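Local coordinates for protein paraflagellar rod component (Trypanosoma brucei, PDB 2Q0X) that is of unknown function but adopts the alpha/beta hydrolase fold and is named as a component of the paraflagellar rod, at residues H182-P186 with P198-E202; L231-V235 with D267-E271. All blocks are in the same frame, centred on the assembly; numbering follows the deposited sequence.

Contact 1. Residues H182-P186 with P198-E202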
ATOM      1  N   HIS A 182     -20.639   8.331   9.241  1.00 44.32           N
ATOM      2  CA  HIS A 182     -21.434   8.495   8.028  1.00 43.73           C
ATOM      3  C   HIS A 182     -21.267   7.388   6.978  1.00 43.30           C
ATOM      4  O   HIS A 182     -22.053   7.318   6.041  1.00 43.30           O
ATOM      5  CB  HIS A 182     -21.153   9.874   7.422  1.00 43.65           C
ATOM      6  CG  HIS A 182     -21.773  10.995   8.197  1.00 43.70           C
ATOM      7  ND1 HIS A 182     -21.033  11.898   8.927  1.00 43.59           N
ATOM      8  CD2 HIS A 182     -23.072  11.333   8.385  1.00 43.40           C
ATOM      9  CE1 HIS A 182     -21.846  12.761   9.512  1.00 43.93           C
ATOM     10  NE2 HIS A 182     -23.090  12.440   9.199  1.00 43.72           N
ATOM     11  N   TYR A 183     -20.262   6.528   7.118  1.00 42.73           N
ATOM     12  CA  TYR A 183     -20.138   5.352   6.244  1.00 42.14           C
ATOM     13  C   TYR A 183     -19.571   4.200   7.044  1.00 41.87           C
ATOM     14  O   TYR A 183     -18.998   4.429   8.100  1.00 42.04           O
ATOM     15  CB  TYR A 183     -19.252   5.652   5.019  1.00 42.11           C
ATOM     16  CG  TYR A 183     -19.578   4.795   3.803  1.00 41.36           C
ATOM     17  CD1 TYR A 183     -20.816   4.875   3.195  1.00 41.21           C
ATOM     18  CD2 TYR A 183     -18.655   3.898   3.293  1.00 41.36           C
ATOM     19  CE1 TYR A 183     -21.124   4.101   2.093  1.00 41.76           C
ATOM     20  CE2 TYR A 183     -18.944   3.117   2.198  1.00 41.48           C
ATOM     21  CZ  TYR A 183     -20.183   3.217   1.595  1.00 41.62           C
ATOM     22  OH  TYR A 183     -20.478   2.444   0.499  1.00 41.56           O
ATOM     23  N   ASP A 184     -19.738   2.970   6.555  1.00 41.54           N
ATOM     24  CA  ASP A 184     -19.289   1.774   7.291  1.00 41.36           C
ATOM     25  C   ASP A 184     -17.913   1.253   6.862  1.00 41.11           C
ATOM     26  O   ASP A 184     -17.005   1.162   7.668  1.00 41.34           O
ATOM     27  CB  ASP A 184     -20.338   0.646   7.231  1.00 41.43           C
ATOM     28  CG  ASP A 184     -20.922   0.436   5.846  1.00 41.50           C
ATOM     29  OD1 ASP A 184     -20.449   1.069   4.889  1.00 42.30           O
ATOM     30  OD2 ASP A 184     -21.868  -0.364   5.721  1.00 41.00           O
ATOM     31  N   ILE A 185     -17.769   0.901   5.590  1.00 40.89           N
ATOM     32  CA  ILE A 185     -16.509   0.412   5.062  1.00 40.08           C
ATOM     33  C   ILE A 185     -15.511   1.581   5.086  1.00 39.73           C
ATOM     34  O   ILE A 185     -15.912   2.720   4.836  1.00 39.48           O
ATOM     35  CB  ILE A 185     -16.721  -0.131   3.627  1.00 40.29           C
ATOM     36  CG1 ILE A 185     -17.591  -1.402   3.670  1.00 40.01           C
ATOM     37  CG2 ILE A 185     -15.378  -0.393   2.925  1.00 40.33           C
ATOM     38  CD1 ILE A 185     -18.109  -1.822   2.319  1.00 39.38           C
ATOM     39  N   PRO A 186     -14.227   1.322   5.425  1.00 39.22           N
ATOM     40  CA  PRO A 186     -13.249   2.417   5.393  1.00 39.10           C
ATOM     41  C   PRO A 186     -13.068   3.074   4.024  1.00 39.23           C
ATOM     42  O   PRO A 186     -12.859   2.392   3.014  1.00 39.34           O
ATOM     43  CB  PRO A 186     -11.953   1.755   5.867  1.00 39.13           C
ATOM     44  CG  PRO A 186     -12.374   0.546   6.593  1.00 39.22           C
ATOM     45  CD  PRO A 186     -13.619   0.068   5.908  1.00 39.06           C
ATOM     46  N   PRO A 198     -19.763   3.764  -4.736  1.00 38.72           N
ATOM     47  CA  PRO A 198     -18.694   3.188  -3.936  1.00 38.59           C
ATOM     48  C   PRO A 198     -18.700   1.676  -3.887  1.00 38.37           C
ATOM     49  O   PRO A 198     -17.682   1.086  -4.125  1.00 37.99           O
ATOM     50  CB  PRO A 198     -18.939   3.793  -2.548  1.00 38.83           C
ATOM     51  CG  PRO A 198     -19.542   5.111  -2.843  1.00 38.65           C
ATOM     52  CD  PRO A 198     -20.452   4.853  -4.012  1.00 38.45           C
ATOM     53  N   THR A 199     -19.862   1.066  -3.643  1.00 38.50           N
ATOM     54  CA  THR A 199     -19.974  -0.391  -3.504  1.00 38.02           C
ATOM     55  C   THR A 199     -21.229  -0.882  -4.207  1.00 37.89           C
ATOM     56  O   THR A 199     -21.998  -0.099  -4.743  1.00 37.92           O
ATOM     57  CB  THR A 199     -20.059  -0.793  -2.014  1.00 38.00           C
ATOM     58  OG1 THR A 199     -21.245  -0.216  -1.431  1.00 37.76           O
ATOM     59  CG2 THR A 199     -18.793  -0.312  -1.246  1.00 37.22           C
ATOM     60  N   LEU A 200     -21.417  -2.193  -4.205  1.00 37.74           N
ATOM     61  CA  LEU A 200     -22.626  -2.811  -4.719  1.00 37.77           C
ATOM     62  C   LEU A 200     -23.897  -2.431  -3.961  1.00 38.09           C
ATOM     63  O   LEU A 200     -24.996  -2.586  -4.498  1.00 38.08           O
ATOM     64  CB  LEU A 200     -22.463  -4.316  -4.737  1.00 37.54           C
ATOM     65  CG  LEU A 200     -21.465  -4.834  -5.771  1.00 36.98           C
ATOM     66  CD1 LEU A 200     -21.584  -6.323  -5.875  1.00 35.15           C
ATOM     67  CD2 LEU A 200     -21.678  -4.198  -7.120  1.00 35.75           C
ATOM     68  N   GLN A 201     -23.777  -1.959  -2.713  1.00 38.26           N
ATOM     69  CA  GLN A 201     -24.942  -1.387  -2.030  1.00 38.27           C
ATOM     70  C   GLN A 201     -25.573  -0.271  -2.872  1.00 38.48           C
ATOM     71  O   GLN A 201     -26.771  -0.287  -3.156  1.00 38.45           O
ATOM     72  CB  GLN A 201     -24.571  -0.856  -0.650  1.00 38.19           C
ATOM     73  CG  GLN A 201     -25.759  -0.513   0.254  1.00 37.89           C
ATOM     74  CD  GLN A 201     -26.443  -1.735   0.816  1.00 38.00           C
ATOM     75  OE1 GLN A 201     -25.825  -2.797   0.938  1.00 37.72           O
ATOM     76  NE2 GLN A 201     -27.734  -1.598   1.173  1.00 37.14           N
ATOM     77  N   GLU A 202     -24.762   0.698  -3.283  1.00 38.80           N
ATOM     78  CA  GLU A 202     -25.274   1.836  -4.063  1.00 38.86           C
ATOM     79  C   GLU A 202     -25.531   1.467  -5.533  1.00 38.62           C
ATOM     80  O   GLU A 202     -26.516   1.907  -6.126  1.00 38.33           O
ATOM     81  CB  GLU A 202     -24.293   3.011  -3.989  1.00 39.27           C
ATOM     82  CG  GLU A 202     -24.106   3.574  -2.564  1.00 39.97           C
ATOM     83  CD  GLU A 202     -22.851   3.094  -1.864  1.00 40.99           C
ATOM     84  OE1 GLU A 202     -22.358   1.973  -2.155  1.00 42.20           O
ATOM     85  OE2 GLU A 202     -22.364   3.845  -0.989  1.00 40.81           O
TER
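Tyr183 reaches across to Glu202, its OH meeting the carboxylate. From CB, with CG anti to the backbone N (chi1 -153°), the side chain runs toward the start of the facing helix. Over the centre of one ring face lies Asp184 OD1, which also accepts from Ile185 N. Farther out, Tyr183 CE1 passes 3.3 Å from Glu202 OE2, and Tyr183 CZ lies 4.4 Å from Pro198 CB. At the tip, OH donates to the syn lone pair of Glu202 OE2 over 2.8 Å; OE2 sits at the ring edge near its plane, and ring and carboxylate planes are 21° apart. Arg273 gives the phenol oxygen a weak bond.

Thr199 is the N-cap and forms a capping box with Glu202: OE1 takes Thr199 N at 3.0 Å, from above the carboxylate plane, while Thr199 OG1 accepts a weak bond from Gln201 N. Thr199 OG1 also donates to Glu202 OE1 at 2.6 Å. Two bonds on OE1 are consistent with a carboxylate fixed in orientation. Ile185 CD1 and Thr199 CG2 meet tip to tip at 3.9 Å.

The contact sets the loop between helices 154-170 and 189-193 against the first turn of helix 200-209, whose Leu200 packs on strand 227-232.

Contact 2. Residues L231-V235 with D267-E271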
ATOM      1  N   LEU A 231     -22.598 -11.706  -4.034  1.00 30.08           N
ATOM      2  CA  LEU A 231     -23.228 -11.018  -2.922  1.00 29.92           C
ATOM      3  C   LEU A 231     -23.085 -11.818  -1.612  1.00 29.89           C
ATOM      4  O   LEU A 231     -23.247 -13.039  -1.598  1.00 29.48           O
ATOM      5  CB  LEU A 231     -24.702 -10.765  -3.245  1.00 29.49           C
ATOM      6  CG  LEU A 231     -24.935  -9.942  -4.511  1.00 29.51           C
ATOM      7  CD1 LEU A 231     -26.390  -9.869  -4.887  1.00 28.13           C
ATOM      8  CD2 LEU A 231     -24.328  -8.534  -4.317  1.00 29.39           C
ATOM      9  N   ALA A 232     -22.743 -11.093  -0.549  1.00 29.96           N
ATOM     10  CA  ALA A 232     -22.677 -11.609   0.802  1.00 30.58           C
ATOM     11  C   ALA A 232     -23.379 -10.627   1.738  1.00 30.87           C
ATOM     12  O   ALA A 232     -23.604  -9.482   1.381  1.00 30.89           O
ATOM     13  CB  ALA A 232     -21.228 -11.783   1.225  1.00 30.29           C
ATOM     14  N   HIS A 233     -23.725 -11.091   2.936  1.00 31.65           N
ATOM     15  CA  HIS A 233     -24.295 -10.227   3.976  1.00 32.00           C
ATOM     16  C   HIS A 233     -24.061 -10.853   5.335  1.00 32.09           C
ATOM     17  O   HIS A 233     -23.894 -12.064   5.421  1.00 32.33           O
ATOM     18  CB  HIS A 233     -25.796 -10.038   3.732  1.00 32.13           C
ATOM     19  CG  HIS A 233     -26.578 -11.320   3.715  1.00 33.05           C
ATOM     20  ND1 HIS A 233     -27.091 -11.901   4.863  1.00 32.83           N
ATOM     21  CD2 HIS A 233     -26.955 -12.122   2.688  1.00 33.58           C
ATOM     22  CE1 HIS A 233     -27.735 -13.010   4.543  1.00 32.87           C
ATOM     23  NE2 HIS A 233     -27.676 -13.164   3.231  1.00 33.73           N
ATOM     24  N   ASN A 234     -24.034 -10.035   6.390  1.00 32.12           N
ATOM     25  CA  ASN A 234     -23.998 -10.543   7.767  1.00 32.04           C
ATOM     26  C   ASN A 234     -25.222 -11.418   8.030  1.00 32.21           C
ATOM     27  O   ASN A 234     -26.301 -11.162   7.496  1.00 32.16           O
ATOM     28  CB  ASN A 234     -23.945  -9.398   8.792  1.00 31.81           C
ATOM     29  CG  ASN A 234     -23.899  -9.899  10.239  1.00 32.16           C
ATOM     30  OD1 ASN A 234     -24.893  -9.844  10.955  1.00 31.48           O
ATOM     31  ND2 ASN A 234     -22.741 -10.402  10.664  1.00 31.72           N
ATOM     32  N   VAL A 235     -25.045 -12.432   8.870  1.00 32.37           N
ATOM     33  CA  VAL A 235     -26.087 -13.416   9.174  1.00 32.53           C
ATOM     34  C   VAL A 235     -27.393 -12.811   9.727  1.00 32.62           C
ATOM     35  O   VAL A 235     -28.455 -13.422   9.617  1.00 32.65           O
ATOM     36  CB  VAL A 235     -25.535 -14.504  10.165  1.00 32.62           C
ATOM     37  CG1 VAL A 235     -25.088 -13.877  11.497  1.00 32.53           C
ATOM     38  CG2 VAL A 235     -26.561 -15.616  10.403  1.00 32.64           C
ATOM     39  N   ASP A 267     -20.111 -15.958   3.111  1.00 33.32           N
ATOM     40  CA  ASP A 267     -19.023 -15.216   3.734  1.00 33.18           C
ATOM     41  C   ASP A 267     -19.407 -14.844   5.152  1.00 33.16           C
ATOM     42  O   ASP A 267     -20.544 -14.498   5.408  1.00 33.27           O
ATOM     43  CB  ASP A 267     -18.758 -13.917   2.956  1.00 33.36           C
ATOM     44  CG  ASP A 267     -18.239 -14.162   1.548  1.00 32.78           C
ATOM     45  OD1 ASP A 267     -17.880 -15.304   1.217  1.00 32.91           O
ATOM     46  OD2 ASP A 267     -18.191 -13.204   0.771  1.00 33.99           O
ATOM     47  N   THR A 268     -18.461 -14.909   6.076  1.00 32.96           N
ATOM     48  CA  THR A 268     -18.678 -14.334   7.399  1.00 32.82           C
ATOM     49  C   THR A 268     -18.341 -12.840   7.313  1.00 32.85           C
ATOM     50  O   THR A 268     -17.239 -12.462   6.906  1.00 32.74           O
ATOM     51  CB  THR A 268     -17.834 -15.040   8.452  1.00 32.77           C
ATOM     52  OG1 THR A 268     -18.049 -16.450   8.331  1.00 32.00           O
ATOM     53  CG2 THR A 268     -18.203 -14.557   9.857  1.00 32.96           C
ATOM     54  N   CYS A 269     -19.319 -12.006   7.656  1.00 32.85           N
ATOM     55  CA  CYS A 269     -19.188 -10.559   7.572  1.00 32.79           C
ATOM     56  C   CYS A 269     -19.507  -9.929   8.912  1.00 32.75           C
ATOM     57  O   CYS A 269     -20.350 -10.435   9.645  1.00 32.98           O
ATOM     58  CB  CYS A 269     -20.142 -10.012   6.509  1.00 32.68           C
ATOM     59  SG  CYS A 269     -20.023 -10.852   4.899  1.00 32.58           S
ATOM     60  N   ASP A 270     -18.844  -8.828   9.249  1.00 32.54           N
ATOM     61  CA  ASP A 270     -19.236  -8.099  10.452  1.00 32.43           C
ATOM     62  C   ASP A 270     -20.451  -7.225  10.121  1.00 32.53           C
ATOM     63  O   ASP A 270     -21.086  -7.430   9.085  1.00 32.76           O
ATOM     64  CB  ASP A 270     -18.052  -7.325  11.066  1.00 32.46           C
ATOM     65  CG  ASP A 270     -17.553  -6.193  10.193  1.00 32.30           C
ATOM     66  OD1 ASP A 270     -18.203  -5.862   9.201  1.00 30.97           O
ATOM     67  OD2 ASP A 270     -16.494  -5.625  10.520  1.00 32.96           O
ATOM     68  N   GLU A 271     -20.790  -6.282  10.993  1.00 32.49           N
ATOM     69  CA  GLU A 271     -21.931  -5.406  10.787  1.00 32.35           C
ATOM     70  C   GLU A 271     -21.507  -4.085  10.148  1.00 32.38           C
ATOM     71  O   GLU A 271     -22.281  -3.135  10.119  1.00 32.54           O
ATOM     72  CB  GLU A 271     -22.649  -5.147  12.120  1.00 32.42           C
TER
HETATM   73  O   HOH W   1     -22.045 -13.373   8.694  1.00 51.50           O
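Asn234 and Cys269 make the direct polar link: Asn234 ND2 donates to Cys269 O at 2.6 Å, with an N-H...O angle of 156°. The acceptor lies in the plane of the amide, while the donor is tilted out of the carbonyl plane. CG of Asn234 stands anti to the backbone N (chi1 -180°), which carries the amide across to that carbonyl. Asn234 CB lies 3.5 Å from Asp270 O. The other end of the amide is also held, since OD1 accepts from Gln236 N.

Next to this bond the apolar packing is Cys269 SG against Ala232 CB, 4.0 Å apart; the same sulfur lies 4.1 Å from His233 C. A polar oxygen, Asp267 OD2, comes within 3.4 Å of the Ala232 CB methyl, its own hydrogen bond going to His141 NE2. A water joins the two backbones as well, accepting from Val235 N at 3.1 Å and from Cys269 N.

The main sheet has the canonical strand order of the alpha/beta hydrolase fold, and the two segments follow its seventh and eighth strands, 227-232 and 260-264. Canonical members usually carry the acid and the histidine of the catalytic triad at these places; no catalytic role is established here.

Farther out, Asp267 OD1 accepts from His283 NE2 and Ala279 N. Asp270 OD1 accepts from Leu272 N and Arg274 N, bracing the turn from strand 268-269 toward its antiparallel partner 275-277. On the other segment, His233 ND1 donates to Asn234 O over 2.8 Å, coming from above the carbonyl plane with the oxygen in the plane of the imidazole; that bond holds the imidazole to the backbone of the next residue. At the outer end, Asp270 OD2 makes a weak bond to Tyr25 of the second subunit.

Both segments of contact 1 precede those of contact 2 in the sequence, and the centres of the two contacts lie 14 Å apart. They touch through Leu200 CD1 and Leu231 CD2, 3.9 Å apart, where helix 200-209 packs on strand 227-232 of the main mixed sheet. Contact 1 gathers the loop and helix start that precede this strand; contact 2 takes over at its C-terminal end and reaches the small antiparallel pair 268-269 and 275-277. Arg273, in the loop joining that pair, binds Asp184 and Thr199 of contact 1, a second connection. The helical region between strands 135-143 and 227-232 is thereby joined to the C-terminal part of the main sheet.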